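Local structure of putative nucleoprotein (Infectious salmon anemia virus, 4EWC) at the interface of chains A and B. The protein encapsidates the negative-strand viral RNA, shielding it from nucleases and forming the ribonucleoprotein that serves as template for transcription and replication. Sequence-based numbering; all coordinates share one arbitrary frame. Chains: chain A/B, Putative nucleoprotein.

The interface of chains A and B. Residues chain A 292-293, 454, 588-589; chain B 514-515, 517.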
# COMPACT_ATOMS: atom_id res chain seq x y z
N THR A 292 -11.86 -5.81 16.55
CA THR A 292 -12.41 -6.87 15.71
C THR A 292 -11.28 -7.74 15.18
O THR A 292 -11.42 -8.95 15.07
CB THR A 292 -13.24 -6.32 14.55
OG1 THR A 292 -14.28 -5.48 15.07
CG2 THR A 292 -13.87 -7.45 13.72
N THR A 293 -10.14 -7.11 14.90
CA THR A 293 -8.97 -7.85 14.41
C THR A 293 -8.50 -8.93 15.37
O THR A 293 -7.76 -9.83 14.99
CB THR A 293 -7.80 -6.91 14.02
OG1 THR A 293 -7.24 -6.29 15.19
CG2 THR A 293 -8.27 -5.82 13.04
N PHE A 454 -7.50 -10.48 8.61
CA PHE A 454 -6.93 -9.28 9.20
C PHE A 454 -5.50 -9.05 8.81
O PHE A 454 -4.79 -8.27 9.44
CB PHE A 454 -7.12 -9.31 10.72
CG PHE A 454 -8.53 -9.55 11.12
CD1 PHE A 454 -9.52 -8.64 10.76
CD2 PHE A 454 -8.91 -10.71 11.78
CE1 PHE A 454 -10.83 -8.87 11.08
CE2 PHE A 454 -10.24 -10.93 12.10
CZ PHE A 454 -11.19 -10.01 11.75
N LEU A 588 -7.39 -4.77 4.61
CA LEU A 588 -8.76 -4.87 4.15
C LEU A 588 -9.55 -4.10 5.23
O LEU A 588 -9.03 -3.86 6.32
CB LEU A 588 -9.13 -6.36 4.09
CG LEU A 588 -8.70 -7.26 2.90
CD1 LEU A 588 -7.30 -7.05 2.40
CD2 LEU A 588 -8.86 -8.71 3.25
N PHE A 589 -10.76 -3.66 4.94
CA PHE A 589 -11.54 -2.83 5.91
C PHE A 589 -10.98 -1.47 6.25
O PHE A 589 -11.45 -0.84 7.19
CB PHE A 589 -11.82 -3.55 7.24
CG PHE A 589 -12.07 -5.00 7.09
CD1 PHE A 589 -13.22 -5.46 6.47
CD2 PHE A 589 -11.14 -5.93 7.56
CE1 PHE A 589 -13.45 -6.81 6.31
CE2 PHE A 589 -11.36 -7.28 7.42
CZ PHE A 589 -12.52 -7.72 6.79
N TRP B 514 -12.79 1.38 11.50
CA TRP B 514 -12.42 0.82 12.78
C TRP B 514 -11.07 0.08 12.75
O TRP B 514 -10.47 -0.11 13.81
CB TRP B 514 -13.51 -0.13 13.28
CG TRP B 514 -13.88 -1.16 12.26
CD1 TRP B 514 -14.93 -1.12 11.41
CD2 TRP B 514 -13.17 -2.38 11.95
NE1 TRP B 514 -14.94 -2.22 10.60
CE2 TRP B 514 -13.86 -3.02 10.92
CE3 TRP B 514 -12.02 -3.00 12.48
CZ2 TRP B 514 -13.46 -4.24 10.38
CZ3 TRP B 514 -11.61 -4.20 11.94
CH2 TRP B 514 -12.33 -4.81 10.90
N GLN B 515 -10.62 -0.36 11.57
CA GLN B 515 -9.39 -1.16 11.47
C GLN B 515 -8.12 -0.33 11.64
O GLN B 515 -7.75 0.44 10.76
CB GLN B 515 -9.35 -2.03 10.18
CG GLN B 515 -7.94 -2.55 9.79
CD GLN B 515 -7.92 -3.87 8.98
OE1 GLN B 515 -8.58 -4.84 9.31
NE2 GLN B 515 -7.12 -3.91 7.95
N ASN B 517 -5.04 -1.77 12.83
CA ASN B 517 -3.83 -2.57 12.73
C ASN B 517 -3.97 -3.75 11.78
O ASN B 517 -5.08 -4.19 11.48
CB ASN B 517 -3.38 -3.09 14.11
CG ASN B 517 -4.20 -4.28 14.56
OD1 ASN B 517 -5.43 -4.26 14.51
ND2 ASN B 517 -3.52 -5.34 14.98
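The loop of chain B holding B:Trp514 and B:Gln515 enters chain A between 3-10 helix 289-295 and the loop of A:Leu588 and A:Phe589. The start of strand 517-519 of chain B meets the same 3-10 helix. This is one patch of a two-fold symmetric interface between copies of the nucleoprotein, and its twin recurs with the chains exchanged. The deposited assembly is a dimer; the structure alone does not show whether the same pairing forms in the ribonucleoprotein.

B:Trp514 makes the main apolar contact. Its six-membered ring reaches in between A:Phe589 and the two threonines. CZ2 of B:Trp514 lies 3.6 Å from CB of A:Phe589. On the threonine side, CZ3 of B:Trp514 is 3.7 Å from CB of A:Thr292. The methyl CG2 of A:Thr293 meets the indole at its edge, in the ring plane. CB of B:Gln515 lies over the rim of one indole face and probably helps to fix the tryptophan.

With chi1 at 162°, the B:Gln515 chain turns away from its own backbone N and runs out extended toward A:Leu588 and A:Phe589. OE1 of its amide sits at the edge of the A:Phe589 ring. The amide is modelled too close to the backbone carbonyl O of A:Leu588, so its exact orientation is doubtful and no hydrogen bond should be read there.

A polar link lies at the A:Thr293 end of the patch. The hydroxyl OG1 of A:Thr293 donates a 2.8 Å hydrogen bond to a lone pair of the side-chain carbonyl OD1 of B:Asn517, in the carbonyl plane.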